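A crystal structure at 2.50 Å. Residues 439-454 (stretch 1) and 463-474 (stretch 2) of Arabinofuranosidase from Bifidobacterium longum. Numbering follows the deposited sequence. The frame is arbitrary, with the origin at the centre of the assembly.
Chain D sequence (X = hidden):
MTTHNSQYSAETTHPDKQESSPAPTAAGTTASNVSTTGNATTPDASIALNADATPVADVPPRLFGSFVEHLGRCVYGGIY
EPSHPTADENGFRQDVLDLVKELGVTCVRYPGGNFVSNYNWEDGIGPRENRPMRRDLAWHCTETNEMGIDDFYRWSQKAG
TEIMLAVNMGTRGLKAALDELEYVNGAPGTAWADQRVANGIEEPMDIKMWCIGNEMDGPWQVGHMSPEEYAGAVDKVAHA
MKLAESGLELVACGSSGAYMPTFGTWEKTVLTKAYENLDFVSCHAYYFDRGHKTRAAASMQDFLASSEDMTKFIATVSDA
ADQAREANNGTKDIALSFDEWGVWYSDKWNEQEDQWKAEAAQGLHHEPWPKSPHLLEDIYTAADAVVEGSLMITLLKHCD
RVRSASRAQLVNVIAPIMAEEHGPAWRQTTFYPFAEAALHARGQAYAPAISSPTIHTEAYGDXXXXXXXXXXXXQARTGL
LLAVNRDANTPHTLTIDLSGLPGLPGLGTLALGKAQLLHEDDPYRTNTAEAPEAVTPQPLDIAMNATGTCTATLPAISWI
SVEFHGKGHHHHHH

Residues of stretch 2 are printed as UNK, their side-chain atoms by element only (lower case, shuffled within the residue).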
ATOM      1  N   LEU D 439     -28.174  29.565 -16.886  1.00 39.21           N
ATOM      2  CA  LEU D 439     -29.169  30.477 -16.316  1.00 39.87           C
ATOM      3  C   LEU D 439     -30.613  30.262 -16.790  1.00 40.24           C
ATOM      4  O   LEU D 439     -31.542  30.809 -16.192  1.00 40.34           O
ATOM      5  CB  LEU D 439     -28.753  31.941 -16.526  1.00 39.85           C
ATOM      6  CG  LEU D 439     -27.638  32.511 -15.637  1.00 40.12           C
ATOM      7  CD1 LEU D 439     -27.170  33.861 -16.162  1.00 40.37           C
ATOM      8  CD2 LEU D 439     -28.074  32.629 -14.178  1.00 40.01           C
ATOM      9  N   HIS D 440     -30.807  29.470 -17.844  1.00 40.74           N
ATOM     10  CA  HIS D 440     -32.142  29.328 -18.440  1.00 41.18           C
ATOM     11  C   HIS D 440     -32.619  27.898 -18.722  1.00 41.57           C
ATOM     12  O   HIS D 440     -33.823  27.665 -18.860  1.00 41.56           O
ATOM     13  CB  HIS D 440     -32.260  30.197 -19.694  1.00 41.14           C
ATOM     14  CG  HIS D 440     -32.048  31.655 -19.431  1.00 41.16           C
ATOM     15  ND1 HIS D 440     -33.026  32.463 -18.895  1.00 41.23           N
ATOM     16  CD2 HIS D 440     -30.964  32.445 -19.613  1.00 41.24           C
ATOM     17  CE1 HIS D 440     -32.557  33.691 -18.766  1.00 41.54           C
ATOM     18  NE2 HIS D 440     -31.308  33.707 -19.195  1.00 41.49           N
ATOM     19  N   ALA D 441     -31.692  26.947 -18.807  1.00 42.11           N
ATOM     20  CA  ALA D 441     -32.067  25.548 -18.996  1.00 42.76           C
ATOM     21  C   ALA D 441     -32.659  24.979 -17.709  1.00 43.23           C
ATOM     22  O   ALA D 441     -31.956  24.374 -16.897  1.00 43.32           O
ATOM     23  CB  ALA D 441     -30.877  24.720 -19.468  1.00 42.70           C
ATOM     24  N   ARG D 442     -33.960  25.195 -17.531  1.00 43.93           N
ATOM     25  CA  ARG D 442     -34.671  24.774 -16.326  1.00 44.61           C
ATOM     26  C   ARG D 442     -35.804  23.802 -16.643  1.00 45.01           C
ATOM     27  O   ARG D 442     -36.268  23.723 -17.784  1.00 45.05           O
ATOM     28  CB  ARG D 442     -35.225  25.991 -15.576  1.00 44.62           C
ATOM     29  CG  ARG D 442     -34.174  26.943 -15.010  1.00 45.22           C
ATOM     30  CD  ARG D 442     -33.387  26.317 -13.859  1.00 46.28           C
ATOM     31  NE  ARG D 442     -32.822  27.329 -12.964  1.00 47.01           N
ATOM     32  CZ  ARG D 442     -31.659  27.950 -13.154  1.00 46.85           C
ATOM     33  NH1 ARG D 442     -30.911  27.679 -14.215  1.00 46.99           N
ATOM     34  NH2 ARG D 442     -31.245  28.852 -12.274  1.00 46.74           N
ATOM     35  N   GLY D 443     -36.239  23.065 -15.622  1.00 45.51           N
ATOM     36  CA  GLY D 443     -37.377  22.159 -15.739  1.00 46.10           C
ATOM     37  C   GLY D 443     -37.018  20.811 -16.330  1.00 46.61           C
ATOM     38  O   GLY D 443     -36.195  20.081 -15.776  1.00 46.68           O
ATOM     39  N   GLN D 444     -37.647  20.487 -17.458  1.00 47.07           N
ATOM     40  CA  GLN D 444     -37.441  19.209 -18.139  1.00 47.50           C
ATOM     41  C   GLN D 444     -36.640  19.389 -19.430  1.00 47.77           C
ATOM     42  O   GLN D 444     -36.735  20.426 -20.092  1.00 47.78           O
ATOM     43  CB  GLN D 444     -38.785  18.541 -18.449  1.00 47.48           C
ATOM     44  CG  GLN D 444     -39.592  18.109 -17.224  1.00 47.74           C
ATOM     45  CD  GLN D 444     -39.220  16.723 -16.708  1.00 48.12           C
ATOM     46  OE1 GLN D 444     -38.425  16.004 -17.316  1.00 47.94           O
ATOM     47  NE2 GLN D 444     -39.804  16.342 -15.578  1.00 48.37           N
ATOM     48  N   ALA D 445     -35.857  18.370 -19.779  1.00 48.05           N
ATOM     49  CA  ALA D 445     -35.057  18.381 -21.001  1.00 48.33           C
ATOM     50  C   ALA D 445     -35.697  17.508 -22.075  1.00 48.56           C
ATOM     51  O   ALA D 445     -36.034  16.349 -21.829  1.00 48.50           O
ATOM     52  CB  ALA D 445     -33.632  17.924 -20.714  1.00 48.23           C
ATOM     53  N   TYR D 446     -35.864  18.079 -23.264  1.00 48.93           N
ATOM     54  CA  TYR D 446     -36.496  17.387 -24.383  1.00 49.37           C
ATOM     55  C   TYR D 446     -35.537  17.250 -25.559  1.00 49.60           C
ATOM     56  O   TYR D 446     -34.806  18.190 -25.886  1.00 49.66           O
ATOM     57  CB  TYR D 446     -37.756  18.134 -24.831  1.00 49.40           C
ATOM     58  CG  TYR D 446     -38.941  17.986 -23.902  1.00 49.60           C
ATOM     59  CD1 TYR D 446     -39.823  16.916 -24.035  1.00 49.86           C
ATOM     60  CD2 TYR D 446     -39.190  18.925 -22.900  1.00 49.72           C
ATOM     61  CE1 TYR D 446     -40.921  16.775 -23.189  1.00 50.05           C
ATOM     62  CE2 TYR D 446     -40.288  18.793 -22.045  1.00 49.82           C
ATOM     63  CZ  TYR D 446     -41.145  17.713 -22.197  1.00 50.02           C
ATOM     64  OH  TYR D 446     -42.230  17.566 -21.363  1.00 50.15           O
ATOM     65  N   ALA D 447     -35.544  16.077 -26.186  1.00 49.89           N
ATOM     66  CA  ALA D 447     -34.744  15.831 -27.383  1.00 50.22           C
ATOM     67  C   ALA D 447     -35.631  15.891 -28.629  1.00 50.44           C
ATOM     68  O   ALA D 447     -36.302  14.910 -28.963  1.00 50.42           O
ATOM     69  CB  ALA D 447     -34.028  14.484 -27.283  1.00 50.23           C
ATOM     70  N   PRO D 448     -35.639  17.046 -29.322  1.00 50.70           N
ATOM     71  CA  PRO D 448     -36.565  17.248 -30.437  1.00 51.04           C
ATOM     72  C   PRO D 448     -36.188  16.430 -31.667  1.00 51.41           C
ATOM     73  O   PRO D 448     -35.025  16.049 -31.827  1.00 51.49           O
ATOM     74  CB  PRO D 448     -36.432  18.742 -30.734  1.00 50.97           C
ATOM     75  CG  PRO D 448     -35.050  19.085 -30.317  1.00 50.79           C
ATOM     76  CD  PRO D 448     -34.704  18.178 -29.170  1.00 50.71           C
ATOM     77  N   ALA D 449     -37.176  16.154 -32.515  1.00 51.85           N
ATOM     78  CA  ALA D 449     -36.932  15.506 -33.797  1.00 52.21           C
ATOM     79  C   ALA D 449     -36.123  16.442 -34.688  1.00 52.51           C
ATOM     80  O   ALA D 449     -36.499  17.600 -34.898  1.00 52.51           O
ATOM     81  CB  ALA D 449     -38.245  15.122 -34.464  1.00 52.17           C
ATOM     82  N   ILE D 450     -34.997  15.935 -35.183  1.00 52.94           N
ATOM     83  CA  ILE D 450     -34.085  16.722 -36.008  1.00 53.42           C
ATOM     84  C   ILE D 450     -33.989  16.139 -37.419  1.00 53.74           C
ATOM     85  O   ILE D 450     -33.803  14.931 -37.594  1.00 53.76           O
ATOM     86  CB  ILE D 450     -32.671  16.819 -35.370  1.00 53.45           C
ATOM     87  CG1 ILE D 450     -32.759  17.354 -33.934  1.00 53.57           C
ATOM     88  CG2 ILE D 450     -31.749  17.703 -36.218  1.00 53.35           C
ATOM     89  CD1 ILE D 450     -31.541  17.053 -33.072  1.00 53.83           C
ATOM     90  N   SER D 451     -34.136  17.012 -38.413  1.00 54.16           N
ATOM     91  CA  SER D 451     -33.951  16.649 -39.814  1.00 54.56           C
ATOM     92  C   SER D 451     -33.068  17.690 -40.494  1.00 54.81           C
ATOM     93  O   SER D 451     -33.524  18.790 -40.810  1.00 54.94           O
ATOM     94  CB  SER D 451     -35.302  16.537 -40.527  1.00 54.55           C
ATOM     95  OG  SER D 451     -36.138  15.584 -39.894  1.00 54.78           O
ATOM     96  N   SER D 452     -31.804  17.341 -40.703  1.00 55.12           N
ATOM     97  CA  SER D 452     -30.832  18.253 -41.301  1.00 55.43           C
ATOM     98  C   SER D 452     -29.959  17.536 -42.328  1.00 55.70           C
ATOM     99  O   SER D 452     -29.744  16.326 -42.218  1.00 55.75           O
ATOM    100  CB  SER D 452     -29.953  18.890 -40.216  1.00 55.44           C
ATOM    101  OG  SER D 452     -29.014  17.964 -39.694  1.00 55.32           O
ATOM    102  N   PRO D 453     -29.458  18.277 -43.335  1.00 55.94           N
ATOM    103  CA  PRO D 453     -28.505  17.708 -44.289  1.00 56.20           C
ATOM    104  C   PRO D 453     -27.206  17.286 -43.606  1.00 56.43           C
ATOM    105  O   PRO D 453     -26.599  18.078 -42.879  1.00 56.47           O
ATOM    106  CB  PRO D 453     -28.250  18.862 -45.272  1.00 56.22           C
ATOM    107  CG  PRO D 453     -28.733  20.089 -44.578  1.00 56.12           C
ATOM    108  CD  PRO D 453     -29.859  19.643 -43.715  1.00 55.96           C
ATOM    109  N   THR D 454     -26.797  16.040 -43.837  1.00 56.68           N
ATOM    110  CA  THR D 454     -25.603  15.476 -43.205  1.00 56.98           C
ATOM    111  C   THR D 454     -24.309  16.030 -43.800  1.00 57.14           C
ATOM    112  O   THR D 454     -24.309  16.592 -44.895  1.00 57.21           O
ATOM    113  CB  THR D 454     -25.584  13.928 -43.289  1.00 56.98           C
ATOM    114  OG1 THR D 454     -25.867  13.513 -44.631  1.00 57.06           O
ATOM    115  CG2 THR D 454     -26.610  13.317 -42.338  1.00 57.03           C
ATOM    116  N   UNK D 463     -22.567  12.835 -40.279  1.00 56.52           N
ATOM    117  CA  UNK D 463     -23.231  13.399 -39.101  1.00 56.33           C
ATOM    118  C   UNK D 463     -24.136  14.595 -39.428  1.00 56.18           C
ATOM    119  O   UNK D 463     -23.810  15.391 -40.309  1.00 56.21           O
ATOM    120  c   UNK D 463     -21.561  12.527 -37.412  1.00 56.28           C
ATOM    121  c   UNK D 463     -21.142  14.747 -38.516  1.00 56.23           C
ATOM    122  c   UNK D 463     -22.206  13.779 -37.991  1.00 56.34           C
ATOM    123  N   UNK D 464     -25.281  14.717 -38.724  1.00 56.02           N
ATOM    124  CA  UNK D 464     -26.175  15.859 -38.936  1.00 55.91           C
ATOM    125  C   UNK D 464     -25.485  17.187 -38.642  1.00 55.79           C
ATOM    126  O   UNK D 464     -24.742  17.297 -37.664  1.00 55.83           O
ATOM    127  c   UNK D 464     -27.285  14.150 -37.684  1.00 55.94           C
ATOM    128  c   UNK D 464     -27.304  15.615 -37.929  1.00 55.90           C
ATOM    129  c   UNK D 464     -25.840  13.763 -37.748  1.00 56.00           C
ATOM    130  N   UNK D 465     -25.722  18.178 -39.495  1.00 55.66           N
ATOM    131  CA  UNK D 465     -25.134  19.502 -39.326  1.00 55.56           C
ATOM    132  C   UNK D 465     -25.748  20.238 -38.137  1.00 55.49           C
ATOM    133  O   UNK D 465     -25.031  20.842 -37.337  1.00 55.45           O
ATOM    134  c   UNK D 465     -25.288  20.320 -40.604  1.00 55.59           C
ATOM    135  N   UNK D 466     -27.074  20.176 -38.028  1.00 55.40           N
ATOM    136  CA  UNK D 466     -27.803  20.844 -36.951  1.00 55.30           C
ATOM    137  C   UNK D 466     -28.008  19.898 -35.766  1.00 55.28           C
ATOM    138  O   UNK D 466     -28.329  18.720 -35.947  1.00 55.27           O
ATOM    139  c   UNK D 466     -29.893  22.189 -36.330  1.00 55.30           C
ATOM    140  c   UNK D 466     -28.135  23.564 -38.483  1.00 55.00           C
ATOM    141  c   UNK D 466     -29.169  21.420 -37.445  1.00 55.30           C
ATOM    142  c   UNK D 466     -28.986  22.302 -38.690  1.00 55.23           C
ATOM    143  N   UNK D 467     -27.804  20.432 -34.562  1.00 55.24           N
ATOM    144  CA  UNK D 467     -28.001  19.705 -33.310  1.00 55.17           C
ATOM    145  C   UNK D 467     -28.633  20.651 -32.285  1.00 55.13           C
ATOM    146  O   UNK D 467     -28.210  21.804 -32.175  1.00 55.10           O
ATOM    147  c   UNK D 467     -26.808  18.160 -31.674  1.00 55.19           C
ATOM    148  o   UNK D 467     -27.900  17.567 -31.527  1.00 55.12           O
ATOM    149  o   UNK D 467     -25.819  17.953 -30.938  1.00 55.41           O
ATOM    150  c   UNK D 467     -26.658  19.172 -32.800  1.00 55.18           C
ATOM    151  N   UNK D 468     -29.635  20.172 -31.543  1.00 55.16           N
ATOM    152  CA  UNK D 468     -30.420  21.041 -30.651  1.00 55.15           C
ATOM    153  C   UNK D 468     -31.037  20.363 -29.417  1.00 55.19           C
ATOM    154  O   UNK D 468     -31.294  19.156 -29.421  1.00 55.18           O
ATOM    155  c   UNK D 468     -31.509  21.761 -31.450  1.00 55.17           C
ATOM    156  N   UNK D 469     -31.266  21.164 -28.371  1.00 55.26           N
ATOM    157  CA  UNK D 469     -32.024  20.756 -27.175  1.00 55.38           C
ATOM    158  C   UNK D 469     -33.142  21.734 -26.837  1.00 55.46           C
ATOM    159  O   UNK D 469     -33.041  22.929 -27.117  1.00 55.44           O
ATOM    160  c   UNK D 469     -30.507  19.291 -25.793  1.00 55.45           C
ATOM    161  c   UNK D 469     -31.151  20.645 -25.894  1.00 55.38           C
ATOM    162  c   UNK D 469     -30.123  21.775 -25.807  1.00 55.46           C
ATOM    163  N   UNK D 470     -34.193  21.217 -26.208  1.00 55.66           N
ATOM    164  CA  UNK D 470     -35.279  22.049 -25.698  1.00 55.87           C
ATOM    165  C   UNK D 470     -35.464  21.805 -24.200  1.00 56.00           C
ATOM    166  O   UNK D 470     -35.668  20.668 -23.770  1.00 55.97           O
ATOM    167  c   UNK D 470     -36.463  22.025 -27.938  1.00 55.84           C
ATOM    168  c   UNK D 470     -36.616  21.784 -26.441  1.00 55.85           C
ATOM    169  c   UNK D 470     -37.734  22.656 -25.879  1.00 55.85           C
ATOM    170  N   UNK D 471     -35.372  22.876 -23.416  1.00 56.20           N
ATOM    171  CA  UNK D 471     -35.681  22.814 -21.988  1.00 56.45           C
ATOM    172  C   UNK D 471     -36.963  23.587 -21.698  1.00 56.67           C
ATOM    173  O   UNK D 471     -37.174  24.682 -22.229  1.00 56.73           O
ATOM    174  c   UNK D 471     -33.409  22.298 -21.033  1.00 56.32           C
ATOM    175  c   UNK D 471     -34.524  23.329 -21.104  1.00 56.39           C
ATOM    176  o   UNK D 471     -34.004  24.550 -21.642  1.00 56.43           O
ATOM    177  N   UNK D 472     -37.813  23.006 -20.854  1.00 56.89           N
ATOM    178  CA  UNK D 472     -39.165  23.517 -20.639  1.00 57.07           C
ATOM    179  C   UNK D 472     -39.650  23.322 -19.205  1.00 57.30           C
ATOM    180  O   UNK D 472     -39.638  22.206 -18.677  1.00 57.21           O
ATOM    181  c   UNK D 472     -42.548  22.297 -20.991  1.00 56.42           C
ATOM    182  n   UNK D 472     -43.765  22.931 -20.942  1.00 56.28           N
ATOM    183  c   UNK D 472     -41.584  23.158 -21.431  1.00 56.68           C
ATOM    184  c   UNK D 472     -42.751  26.682 -22.254  1.00 56.27           C
ATOM    185  c   UNK D 472     -41.813  25.660 -22.133  1.00 56.21           C
ATOM    186  c   UNK D 472     -44.103  26.469 -21.930  1.00 56.17           C
ATOM    187  c   UNK D 472     -43.608  24.227 -21.358  1.00 56.25           C
ATOM    188  c   UNK D 472     -44.550  25.254 -21.481  1.00 56.15           C
ATOM    189  c   UNK D 472     -42.243  24.407 -21.677  1.00 56.31           C
ATOM    190  c   UNK D 472     -40.126  22.849 -21.631  1.00 57.03           C
ATOM    191  N   UNK D 473     -40.071  24.426 -18.588  1.00 57.63           N
ATOM    192  CA  UNK D 473     -40.688  24.408 -17.263  1.00 57.96           C
ATOM    193  C   UNK D 473     -42.204  24.527 -17.424  1.00 58.19           C
ATOM    194  O   UNK D 473     -42.708  25.543 -17.914  1.00 58.18           O
ATOM    195  o   UNK D 473     -41.471  25.030 -14.477  1.00 57.94           O
ATOM    196  c   UNK D 473     -40.335  25.322 -14.907  1.00 58.00           C
ATOM    197  o   UNK D 473     -39.342  25.450 -14.157  1.00 57.97           O
ATOM    198  c   UNK D 473     -40.141  25.554 -16.399  1.00 57.95           C
ATOM    199  N   UNK D 474     -42.917  23.480 -17.015  1.00 58.45           N
ATOM    200  CA  UNK D 474     -44.375  23.406 -17.154  1.00 58.75           C
ATOM    201  C   UNK D 474     -45.106  24.342 -16.183  1.00 58.93           C
ATOM    202  O   UNK D 474     -46.304  24.597 -16.338  1.00 58.96           O
ATOM    203  c   UNK D 474     -44.848  21.960 -16.961  1.00 58.76           C
ATOM    204  c   UNK D 474     -46.190  21.633 -17.613  1.00 58.93           C
ATOM    205  o   UNK D 474     -45.878  19.316 -17.079  1.00 59.53           O
ATOM    206  o   UNK D 474     -47.937  20.061 -17.204  1.00 59.17           O
ATOM    207  c   UNK D 474     -46.702  20.239 -17.272  1.00 59.29           C
TER
HETATM  208  O   HOH W   1     -36.305  25.756 -19.422  1.00 38.94           O

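Position 463 carries three carbons, one bearing the other two; its CB points away from stretch 1, and contact passes through the backbone, 463 O lying 3.4 Å from T454 CA. A beta-branched, all-carbon side chain of this size is valine, V463.

At 464 three carbons close a ring onto the backbone N, which identifies proline. Its CB approaches S452 OG at 3.4 Å, and P464 forms a non-hydrogen-bonded antiparallel pair with T454.

Position 465 has a single carbon, 3.5 Å from P453 O, so it is alanine. A465 N gives P453 O a weak hydrogen bond of 3.5 Å.

Position 466 has four carbons, forked at the first, with one arm two carbons long: isoleucine. I466 N donates a weak 3.4 Å hydrogen bond to S452 OG, and I466 O lies 3.6 Å from I450 CG2.

At 467 two carbons, the second carrying two oxygens, define aspartate; D467 OD1 reaches I450 CD1 at 4.0 Å.

Position 468 again has one carbon, hence alanine. A468 touches stretch 1 through its backbone, with A468 O 3.6 Å from P448 CD.

Position 469 has one carbon carrying two more, the valine pattern; V469 CA is 4.0 Å from Y446 O.

Position 470 repeats that pattern, so it is also valine. V470 CG2 packs 4.0 Å from P448 CG, and V470 CB lies 4.1 Å from Y446 CB.

At 471 the first carbon carries one oxygen and one carbon, which is threonine. T471 OG1 lies 3.4 Å from A441 CA, and T471 CG2 is 4.4 Å from A445 CB.

Position 472 has one carbon followed by fused five- and six-membered rings of eight carbons and one nitrogen, the indole of tryptophan. W472 CB sits 4.1 Å from Y446 CE2.

Position 473 has two carbons and two terminal oxygens: aspartate, with D473 OD2 4.1 Å from G443 CA.

Position 474 has three carbons, the third bearing two oxygens: glutamate. E474 makes no contact with stretch 1.

The contact works as two antiparallel ladders whose register shifts by two. In the longer, Q444 N to W472 O and W472 N to Q444 O each span 2.9 Å, while Y446 N to V470 O and V470 N to Y446 O span 2.6 and 3.1 Å. This register puts Y446, V470 and W472 on one face and A445 and T471 on the other. At G443, phi of 83° favours glycine, and an ideal CB would clash with W472 O.

Stretch 2 (463-474) VPAIDAVVTWDE
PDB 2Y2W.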